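Local coordinates for protein Pcza361.24 (Amycolatopsis orientalis, PDB 3G2M) that probably transfers a methyl group from S-adenosyl-L-methionine to an amine nitrogen of a glycopeptide antibiotic during its biosynthesis, at residues A[31-34]-A[35-39]; A[69-72]-A[73-77]; A[98-101]-A[102-105]; A[259-263]-A[264-268]. All blocks are in the same frame, centred on the assembly; numbering follows the deposited sequence.

Contact 1 (A[31-34]-A[35-39])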
loop_
_atom_site.group_PDB
_atom_site.type_symbol
_atom_site.label_atom_id
_atom_site.label_comp_id
_atom_site.label_asym_id
_atom_site.label_seq_id
_atom_site.Cartn_x
_atom_site.Cartn_y
_atom_site.Cartn_z
ATOM N N THR A 31 6.440 10.314 -15.671
ATOM C CA THR A 31 7.619 10.221 -14.798
ATOM C C THR A 31 8.646 11.333 -15.054
ATOM O O THR A 31 8.782 11.797 -16.189
ATOM C CB THR A 31 8.308 8.822 -14.882
ATOM O OG1 THR A 31 9.056 8.710 -16.099
ATOM C CG2 THR A 31 7.281 7.697 -14.810
ATOM N N PRO A 32 9.364 11.770 -13.995
ATOM C CA PRO A 32 10.390 12.804 -14.118
ATOM C C PRO A 32 11.358 12.575 -15.282
ATOM O O PRO A 32 11.654 13.514 -16.021
ATOM C CB PRO A 32 11.130 12.716 -12.777
ATOM C CG PRO A 32 10.097 12.260 -11.822
ATOM C CD PRO A 32 9.219 11.314 -12.599
ATOM N N HIS A 33 11.836 11.342 -15.448
ATOM C CA HIS A 33 12.754 11.023 -16.539
ATOM C C HIS A 33 12.070 11.059 -17.914
ATOM O O HIS A 33 12.676 11.502 -18.894
ATOM C CB HIS A 33 13.448 9.675 -16.318
ATOM C CG HIS A 33 14.555 9.409 -17.291
ATOM N ND1 HIS A 33 14.338 8.839 -18.528
ATOM C CD2 HIS A 33 15.884 9.657 -17.219
ATOM C CE1 HIS A 33 15.488 8.743 -19.173
ATOM N NE2 HIS A 33 16.442 9.231 -18.400
ATOM N N ALA A 34 10.820 10.595 -17.976
ATOM C CA ALA A 34 10.031 10.646 -19.212
ATOM C C ALA A 34 9.813 12.082 -19.685
ATOM O O ALA A 34 9.965 12.370 -20.871
ATOM C CB ALA A 34 8.694 9.928 -19.039
ATOM N N ASP A 35 9.468 12.971 -18.753
ATOM C CA ASP A 35 9.272 14.391 -19.053
ATOM C C ASP A 35 10.495 15.022 -19.709
ATOM O O ASP A 35 10.373 15.716 -20.721
ATOM C CB ASP A 35 8.912 15.169 -17.787
ATOM C CG ASP A 35 7.506 14.886 -17.307
ATOM O OD1 ASP A 35 6.803 14.065 -17.940
ATOM O OD2 ASP A 35 7.105 15.489 -16.287
ATOM N N VAL A 36 11.666 14.770 -19.127
ATOM C CA VAL A 36 12.940 15.265 -19.660
ATOM C C VAL A 36 13.242 14.683 -21.051
ATOM O O VAL A 36 13.677 15.409 -21.949
ATOM C CB VAL A 36 14.109 15.007 -18.665
ATOM C CG1 VAL A 36 15.434 15.475 -19.240
ATOM C CG2 VAL A 36 13.846 15.714 -17.340
ATOM N N LEU A 37 12.985 13.383 -21.218
ATOM C CA LEU A 37 13.132 12.697 -22.508
ATOM C C LEU A 37 12.266 13.297 -23.607
ATOM O O LEU A 37 12.772 13.684 -24.658
ATOM C CB LEU A 37 12.781 11.213 -22.379
ATOM C CG LEU A 37 13.869 10.152 -22.225
ATOM C CD1 LEU A 37 13.182 8.813 -22.043
ATOM C CD2 LEU A 37 14.806 10.117 -23.431
ATOM N N LEU A 38 10.959 13.357 -23.358
ATOM C CA LEU A 38 9.997 13.883 -24.324
ATOM C C LEU A 38 10.274 15.342 -24.689
ATOM O O LEU A 38 9.961 15.778 -25.798
ATOM C CB LEU A 38 8.565 13.722 -23.802
ATOM C CG LEU A 38 8.033 12.290 -23.682
ATOM C CD1 LEU A 38 6.876 12.234 -22.695
ATOM C CD2 LEU A 38 7.626 11.717 -25.039
ATOM N N ALA A 39 10.868 16.078 -23.752
ATOM C CA ALA A 39 11.250 17.471 -23.977
ATOM C C ALA A 39 12.446 17.589 -24.921
ATOM O O ALA A 39 12.475 18.476 -25.776
ATOM C CB ALA A 39 11.541 18.163 -22.652
#

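Contact 2 (A[69-72]-A[73-77])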
loop_
_atom_site.group_PDB
_atom_site.type_symbol
_atom_site.label_atom_id
_atom_site.label_comp_id
_atom_site.label_asym_id
_atom_site.label_seq_id
_atom_site.Cartn_x
_atom_site.Cartn_y
_atom_site.Cartn_z
ATOM N N THR A 69 11.359 -19.594 -15.358
ATOM C CA THR A 69 11.903 -20.938 -15.164
ATOM C C THR A 69 12.556 -21.094 -13.796
ATOM O O THR A 69 12.371 -22.113 -13.136
ATOM C CB THR A 69 12.923 -21.325 -16.269
ATOM O OG1 THR A 69 13.709 -20.179 -16.622
ATOM C CG2 THR A 69 12.202 -21.851 -17.510
ATOM N N SER A 70 13.310 -20.080 -13.378
ATOM C CA SER A 70 13.957 -20.073 -12.067
ATOM C C SER A 70 12.931 -19.999 -10.941
ATOM O O SER A 70 13.116 -20.596 -9.877
ATOM C CB SER A 70 14.929 -18.901 -11.954
ATOM O OG SER A 70 16.000 -19.042 -12.868
ATOM N N GLU A 71 11.858 -19.251 -11.178
ATOM C CA GLU A 71 10.792 -19.097 -10.194
ATOM C C GLU A 71 10.050 -20.415 -9.994
ATOM O O GLU A 71 9.868 -20.860 -8.860
ATOM C CB GLU A 71 9.828 -17.978 -10.604
ATOM C CG GLU A 71 8.796 -17.656 -9.544
ATOM C CD GLU A 71 7.785 -16.611 -9.976
ATOM O OE1 GLU A 71 8.008 -15.918 -10.992
ATOM O OE2 GLU A 71 6.754 -16.482 -9.282
ATOM N N ALA A 72 9.642 -21.044 -11.096
ATOM C CA ALA A 72 8.941 -22.327 -11.035
ATOM C C ALA A 72 9.786 -23.392 -10.342
ATOM O O ALA A 72 9.268 -24.195 -9.562
ATOM C CB ALA A 72 8.525 -22.787 -12.429
ATOM N N ARG A 73 11.088 -23.367 -10.627
ATOM C CA ARG A 73 12.076 -24.227 -9.987
ATOM C C ARG A 73 12.085 -24.046 -8.465
ATOM O O ARG A 73 12.141 -25.031 -7.722
ATOM C CB ARG A 73 13.461 -23.918 -10.558
ATOM C CG ARG A 73 14.517 -25.003 -10.376
ATOM C CD ARG A 73 15.792 -24.610 -11.115
ATOM N NE ARG A 73 16.384 -23.392 -10.559
ATOM C CZ ARG A 73 17.047 -22.474 -11.263
ATOM N NH1 ARG A 73 17.207 -22.610 -12.577
ATOM N NH2 ARG A 73 17.540 -21.405 -10.649
ATOM N N GLU A 74 12.026 -22.794 -8.004
ATOM C CA GLU A 74 12.013 -22.526 -6.564
ATOM C C GLU A 74 10.752 -23.055 -5.903
ATOM O O GLU A 74 10.812 -23.598 -4.797
ATOM C CB GLU A 74 12.208 -21.042 -6.246
ATOM C CG GLU A 74 13.667 -20.601 -6.222
ATOM C CD GLU A 74 14.511 -21.267 -5.133
ATOM O OE1 GLU A 74 14.007 -21.547 -4.021
ATOM O OE2 GLU A 74 15.706 -21.493 -5.394
ATOM N N PHE A 75 9.619 -22.902 -6.586
ATOM C CA PHE A 75 8.358 -23.458 -6.109
ATOM C C PHE A 75 8.477 -24.974 -5.955
ATOM O O PHE A 75 8.133 -25.518 -4.907
ATOM C CB PHE A 75 7.196 -23.083 -7.032
ATOM C CG PHE A 75 6.617 -21.708 -6.764
ATOM C CD1 PHE A 75 5.878 -21.458 -5.609
ATOM C CD2 PHE A 75 6.800 -20.674 -7.672
ATOM C CE1 PHE A 75 5.339 -20.191 -5.360
ATOM C CE2 PHE A 75 6.258 -19.400 -7.432
ATOM C CZ PHE A 75 5.524 -19.168 -6.279
ATOM N N ALA A 76 8.999 -25.639 -6.986
ATOM C CA ALA A 76 9.215 -27.091 -6.956
ATOM C C ALA A 76 10.155 -27.521 -5.827
ATOM O O ALA A 76 9.871 -28.487 -5.116
ATOM C CB ALA A 76 9.734 -27.578 -8.296
ATOM N N THR A 77 11.260 -26.793 -5.664
ATOM C CA THR A 77 12.252 -27.068 -4.621
ATOM C C THR A 77 11.650 -26.993 -3.216
ATOM O O THR A 77 11.917 -27.853 -2.371
ATOM C CB THR A 77 13.456 -26.094 -4.730
ATOM O OG1 THR A 77 14.110 -26.283 -5.991
ATOM C CG2 THR A 77 14.462 -26.320 -3.606
#

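Contact 3 (A[98-101]-A[102-105])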
loop_
_atom_site.group_PDB
_atom_site.type_symbol
_atom_site.label_atom_id
_atom_site.label_comp_id
_atom_site.label_asym_id
_atom_site.label_seq_id
_atom_site.Cartn_x
_atom_site.Cartn_y
_atom_site.Cartn_z
ATOM N N PHE A 98 3.074 -24.252 -17.306
ATOM C CA PHE A 98 3.706 -25.203 -18.222
ATOM C C PHE A 98 4.992 -25.806 -17.634
ATOM O O PHE A 98 5.174 -27.024 -17.696
ATOM C CB PHE A 98 3.903 -24.589 -19.615
ATOM C CG PHE A 98 2.616 -24.422 -20.382
ATOM C CD1 PHE A 98 2.088 -25.478 -21.119
ATOM C CD2 PHE A 98 1.919 -23.217 -20.347
ATOM C CE1 PHE A 98 0.888 -25.334 -21.822
ATOM C CE2 PHE A 98 0.716 -23.063 -21.040
ATOM C CZ PHE A 98 0.204 -24.126 -21.782
ATOM N N PRO A 99 5.884 -24.969 -17.059
ATOM C CA PRO A 99 6.948 -25.536 -16.220
ATOM C C PRO A 99 6.457 -26.505 -15.131
ATOM O O PRO A 99 7.094 -27.535 -14.913
ATOM C CB PRO A 99 7.589 -24.299 -15.592
ATOM C CG PRO A 99 7.384 -23.234 -16.601
ATOM C CD PRO A 99 6.041 -23.510 -17.212
ATOM N N PHE A 100 5.350 -26.182 -14.457
ATOM C CA PHE A 100 4.782 -27.073 -13.436
ATOM C C PHE A 100 4.316 -28.409 -14.019
ATOM O O PHE A 100 4.558 -29.465 -13.437
ATOM C CB PHE A 100 3.613 -26.411 -12.691
ATOM C CG PHE A 100 4.019 -25.306 -11.746
ATOM C CD1 PHE A 100 5.280 -25.285 -11.154
ATOM C CD2 PHE A 100 3.111 -24.294 -11.424
ATOM C CE1 PHE A 100 5.642 -24.264 -10.267
ATOM C CE2 PHE A 100 3.460 -23.265 -10.539
ATOM C CZ PHE A 100 4.723 -23.247 -9.958
ATOM N N LEU A 101 3.639 -28.352 -15.164
ATOM C CA LEU A 101 3.179 -29.555 -15.853
ATOM C C LEU A 101 4.358 -30.403 -16.336
ATOM O O LEU A 101 4.261 -31.628 -16.391
ATOM C CB LEU A 101 2.267 -29.190 -17.028
ATOM C CG LEU A 101 0.942 -28.495 -16.700
ATOM C CD1 LEU A 101 0.371 -27.820 -17.936
ATOM C CD2 LEU A 101 -0.060 -29.463 -16.092
ATOM N N ASP A 102 5.461 -29.734 -16.668
ATOM C CA ASP A 102 6.715 -30.378 -17.075
ATOM C C ASP A 102 7.388 -31.158 -15.947
ATOM O O ASP A 102 8.266 -31.985 -16.193
ATOM C CB ASP A 102 7.692 -29.332 -17.620
ATOM C CG ASP A 102 7.381 -28.925 -19.050
ATOM O OD1 ASP A 102 6.480 -29.533 -19.673
ATOM O OD2 ASP A 102 8.050 -27.996 -19.555
ATOM N N LEU A 103 6.980 -30.878 -14.714
ATOM C CA LEU A 103 7.480 -31.592 -13.546
ATOM C C LEU A 103 6.582 -32.776 -13.174
ATOM O O LEU A 103 6.855 -33.490 -12.203
ATOM C CB LEU A 103 7.638 -30.632 -12.365
ATOM C CG LEU A 103 8.572 -29.433 -12.573
ATOM C CD1 LEU A 103 8.302 -28.363 -11.539
ATOM C CD2 LEU A 103 10.044 -29.838 -12.556
ATOM N N GLY A 104 5.520 -32.979 -13.949
ATOM C CA GLY A 104 4.603 -34.100 -13.742
ATOM C C GLY A 104 3.355 -33.773 -12.937
ATOM O O GLY A 104 2.468 -34.619 -12.789
ATOM N N TRP A 105 3.290 -32.542 -12.432
ATOM C CA TRP A 105 2.182 -32.070 -11.594
ATOM C C TRP A 105 0.828 -32.095 -12.298
ATOM O O TRP A 105 0.728 -31.790 -13.483
ATOM C CB TRP A 105 2.445 -30.631 -11.140
ATOM C CG TRP A 105 3.597 -30.447 -10.186
ATOM C CD1 TRP A 105 4.561 -31.366 -9.856
ATOM C CD2 TRP A 105 3.927 -29.249 -9.477
ATOM N NE1 TRP A 105 5.453 -30.818 -8.970
ATOM C CE2 TRP A 105 5.091 -29.519 -8.718
ATOM C CE3 TRP A 105 3.347 -27.972 -9.398
ATOM C CZ2 TRP A 105 5.688 -28.560 -7.893
ATOM C CZ3 TRP A 105 3.938 -27.018 -8.572
ATOM C CH2 TRP A 105 5.101 -27.320 -7.831
#

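Contact 4 (A[259-263]-A[264-268])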
loop_
_atom_site.group_PDB
_atom_site.type_symbol
_atom_site.label_atom_id
_atom_site.label_comp_id
_atom_site.label_asym_id
_atom_site.label_seq_id
_atom_site.Cartn_x
_atom_site.Cartn_y
_atom_site.Cartn_z
ATOM N N ARG A 259 3.592 -10.660 7.650
ATOM C CA ARG A 259 2.787 -10.130 8.777
ATOM C C ARG A 259 1.282 -10.316 8.537
ATOM O O ARG A 259 0.529 -10.668 9.454
ATOM C CB ARG A 259 3.106 -8.652 9.058
ATOM C CG ARG A 259 4.524 -8.402 9.593
ATOM C CD ARG A 259 4.744 -6.949 10.027
ATOM N NE ARG A 259 4.832 -6.000 8.912
ATOM C CZ ARG A 259 5.963 -5.650 8.296
ATOM N NH1 ARG A 259 7.132 -6.166 8.667
ATOM N NH2 ARG A 259 5.925 -4.767 7.304
ATOM N N GLU A 260 0.855 -10.083 7.296
ATOM C CA GLU A 260 -0.545 -10.246 6.917
ATOM C C GLU A 260 -0.992 -11.709 6.956
ATOM O O GLU A 260 -2.099 -12.015 7.414
ATOM C CB GLU A 260 -0.795 -9.655 5.522
ATOM C CG GLU A 260 -0.680 -8.137 5.450
ATOM C CD GLU A 260 -0.896 -7.594 4.045
ATOM O OE1 GLU A 260 -1.425 -8.338 3.190
ATOM O OE2 GLU A 260 -0.538 -6.420 3.802
ATOM N N LEU A 261 -0.138 -12.605 6.461
ATOM C CA LEU A 261 -0.414 -14.038 6.515
ATOM C C LEU A 261 -0.631 -14.509 7.957
ATOM O O LEU A 261 -1.601 -15.214 8.244
ATOM C CB LEU A 261 0.711 -14.829 5.847
ATOM C CG LEU A 261 0.727 -14.778 4.317
ATOM C CD1 LEU A 261 2.083 -15.241 3.797
ATOM C CD2 LEU A 261 -0.402 -15.637 3.752
ATOM N N VAL A 262 0.265 -14.106 8.853
ATOM C CA VAL A 262 0.130 -14.422 10.280
ATOM C C VAL A 262 -1.184 -13.871 10.849
ATOM O O VAL A 262 -1.952 -14.605 11.481
ATOM C CB VAL A 262 1.357 -13.935 11.102
ATOM C CG1 VAL A 262 1.158 -14.192 12.596
ATOM C CG2 VAL A 262 2.629 -14.631 10.622
ATOM N N ARG A 263 -1.453 -12.593 10.598
ATOM C CA ARG A 263 -2.702 -11.979 11.042
ATOM C C ARG A 263 -3.937 -12.768 10.575
ATOM O O ARG A 263 -4.916 -12.871 11.309
ATOM C CB ARG A 263 -2.776 -10.531 10.567
ATOM C CG ARG A 263 -3.967 -9.741 11.083
ATOM C CD ARG A 263 -3.788 -8.242 10.825
ATOM N NE ARG A 263 -2.463 -7.779 11.245
ATOM C CZ ARG A 263 -1.515 -7.336 10.420
ATOM N NH1 ARG A 263 -1.739 -7.262 9.112
ATOM N NH2 ARG A 263 -0.338 -6.954 10.908
ATOM N N SER A 264 -3.868 -13.334 9.369
ATOM C CA SER A 264 -4.989 -14.077 8.787
ATOM C C SER A 264 -5.133 -15.502 9.320
ATOM O O SER A 264 -6.110 -16.185 8.996
ATOM C CB SER A 264 -4.887 -14.111 7.258
ATOM O OG SER A 264 -3.909 -15.049 6.832
ATOM N N GLY A 265 -4.160 -15.950 10.116
ATOM C CA GLY A 265 -4.237 -17.255 10.779
ATOM C C GLY A 265 -3.241 -18.304 10.305
ATOM O O GLY A 265 -3.246 -19.422 10.804
ATOM N N PHE A 266 -2.395 -17.953 9.337
ATOM C CA PHE A 266 -1.355 -18.866 8.857
ATOM C C PHE A 266 -0.145 -18.827 9.780
ATOM O O PHE A 266 0.110 -17.822 10.441
ATOM C CB PHE A 266 -0.893 -18.487 7.436
ATOM C CG PHE A 266 -1.842 -18.898 6.344
ATOM C CD1 PHE A 266 -1.762 -20.166 5.771
ATOM C CD2 PHE A 266 -2.814 -18.018 5.883
ATOM C CE1 PHE A 266 -2.642 -20.554 4.742
ATOM C CE2 PHE A 266 -3.702 -18.395 4.857
ATOM C CZ PHE A 266 -3.616 -19.663 4.295
ATOM N N ASP A 267 0.593 -19.933 9.805
ATOM C CA ASP A 267 1.950 -19.975 10.326
ATOM C C ASP A 267 2.911 -19.894 9.155
ATOM O O ASP A 267 2.885 -20.763 8.290
ATOM C CB ASP A 267 2.214 -21.301 11.049
ATOM C CG ASP A 267 1.585 -21.363 12.419
ATOM O OD1 ASP A 267 1.178 -20.308 12.956
ATOM O OD2 ASP A 267 1.514 -22.488 12.962
ATOM N N VAL A 268 3.751 -18.865 9.123
ATOM C CA VAL A 268 4.778 -18.755 8.083
ATOM C C VAL A 268 6.012 -19.531 8.552
ATOM O O VAL A 268 6.676 -19.154 9.516
ATOM C CB VAL A 268 5.089 -17.266 7.704
ATOM C CG1 VAL A 268 6.304 -17.163 6.794
ATOM C CG2 VAL A 268 3.869 -16.615 7.016
HETATM O O HOH W 1 -1.215 -16.945 13.348
#

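Contact 1 (A[31-34]-A[35-39])
Thr31 O takes the N-H of Asp35 at 2.9 Å in the first backbone bond of helix 32-40, and the bonds from Leu37 N to His33 O and from Leu38 N to Ala34 O carry the turn onward. Between them the bond from Val36 N to Pro32 O is weak, stretched to 3.4 Å. A side-chain bond closes the open end: Thr31 OG1 accepts from Ala34 N at 3.2 Å. The same hydroxyl oxygen is also hydrogen-bonded to Thr231 OG1 of strand 219-234, so one atom serves both the helix start and the sheet. Charge enters at Asp35, whose OD2 forms a salt bridge with Arg30 just ahead of the helix. Van der Waals contact comes from His33 and Leu37, one turn apart. With CG of His33 opposite its backbone N (chi1 -171°), the imidazole leans along the helix, and Leu37 CD1 meets His33 CE1 obliquely at 3.7 Å. His33 also meets the ring of His218 of the second subunit, while Ala34 and Leu37 rest on Val244 of strand 244-252. The Thr31 OG1 bond to Ala34 N is a classic threonine N-cap, here starting a short helix laid on a sheet beside the subunit interface.

Contact 2 (A[69-72]-A[73-77])
Glu71 and Phe75, one turn apart on helix 69-79, run side by side and point the same way on its buried face. Glu71 CG lies 3.7 Å from Phe75 CE2, and carboxylate oxygen OE2 comes to the ring edge, in the ring plane, 3.5 Å from that same CE2. Extended beyond CG, with CG opposite the backbone N (chi1 -173°), the glutamate carries its carboxylate along the ring, the two planes 33° apart. Beneath them Phe75 N bonds to Glu71 O at 3.1 Å, and Leu96 and Leu187 pack against the phenyl group. The other flank is looser. Arg73, largely solvent-exposed, bends back at chi3 (63°) and lays one guanidinium face over Ser70, whose CA sits 3.9 Å above the plane; Ser70 OG and Arg73 NH2 stay 3.6 Å apart. Farther along, Thr77 OG1 donates to Arg73 O at 2.9 Å, sharing that oxygen with Thr77 N. The buried carboxylate is well satisfied: OE1 pairs with Arg95, while OE2 bonds to Ser157 and Ser189. Since Arg95 and Ser157 bind S-adenosyl-L-methionine, Glu71 probably acts from the second shell, balancing the arginine's charge and helping to position both residues.

Contact 3 (A[98-101]-A[102-105])
Phe100 and Trp105 form an offset stack across the Schellman motif that ends helix 97-101. The phenyl ring and the six-membered indole ring have centroids 4.6 Å apart and planes inclined by 19°, so they overlap near their rims. Trp105 CZ3 does most of the touching, lying over one phenyl face with Phe100 CD1 at 3.4 Å, while CE3 beside it reaches Phe100 CG and CB. Both side chains place CG opposite their own carbonyl carbon (chi1 -67° for Trp105), and the reversal of the chain between them brings the indole over the phenyl ring. Leu103 approaches from another side: its CD1 lies near the ring plane, at the edge, 4.3 Å from Phe100 CD1.

The backbone makes this reversal in a type I turn from Leu101 to Gly104. Gly104 has a positive phi of 96°, at which a side chain would collide with the preceding carbonyl oxygen. Phe98 O still accepts from Asp102 N in helical fashion, whereas Gly104 N returns to Leu101 O at 3.1 Å.

Outside the turn, Phe100 packs on Phe75 and Trp105 on Thr79, both of helix 69-79; Trp105 also touches Val86, and Phe100 Val107, of the central sheet. Arg134 NH1 bonds to the carbonyl oxygens of Leu101, where the turn starts, and of Trp105, just beyond it. Phe100 O, in the last helical turn, takes two donors: Leu103 N at 3.1 Å, from well above the carbonyl plane, and Trp105 N in a weak bond at 3.5 Å.

Contact 4 (A[259-263]-A[264-268])
Ser264 OG donates to Leu261 O at 2.7 Å, the shortest hydrogen bond across this helix end. Its chi1 of 77° sets the hydroxyl between the backbone N and the carbonyl carbon, turned back over the last helical turn. Phe266 N reaches the same Leu261 O at 3.1 Å from the opposite face of the carbonyl plane, so two donors grip one oxygen, with a weak third from Ser264 N. Ser264 N bonds to Glu260 O at 2.9 Å. Gly265 N closes on Val262 O at 2.9 Å, from above the carbonyl plane. The Phe266 N and Gly265 N bonds, with the positive phi of Gly265 (112°), make a Schellman motif.

Val262 CA directs its hydrogen almost straight at Phe266 O, a CA-H...O contact of 3.4 Å. A water bridges Val262 O and, weakly, Phe266 O. Packing lies farther out: Leu261 CD2 meets Phe266 CD2 at 4.0 Å, while the Val268 side chain crosses the leucine at about a right angle and touches Leu261 CB through CG2 at 3.8 Å. Leu261 O and Ser264 OG lie in plane at the Phe266 ring edge.

Leu261 is pressed onto Phe186, Leu188 and Val287 of the large sheet, and Phe266 onto Val176 of helix 166-179. Glu260 reaches Arg169 and Tyr173 of that helix. The motif thus turns helix 254-263 into strand 267-274, outermost in this chain's large sheet, beside strand 284-290.

How the contacts relate
Contacts 2 and 3 form one unit, their centres 11 Å apart: Ala72 CB meets Pro99 CB at 3.6 Å, and Ala76 CB meets Leu103 CD1 at the same distance. Both lie beside the S-adenosyl-L-methionine site, contact 2 directly through Glu71 and contact 3 with the Pro99 side chain about 6 Å from that of Arg95. Contact 4 ends another helix of the methyltransferase fold, its centre 23 Å from that of contact 2; the Glu260 side chain is about 12 Å from that of cofactor-binding Met142. Contact 1 stands apart on the smaller sheet, its nearest atoms about 24 Å from contact 2. Contacts 3 and 4 share the Schellman ending.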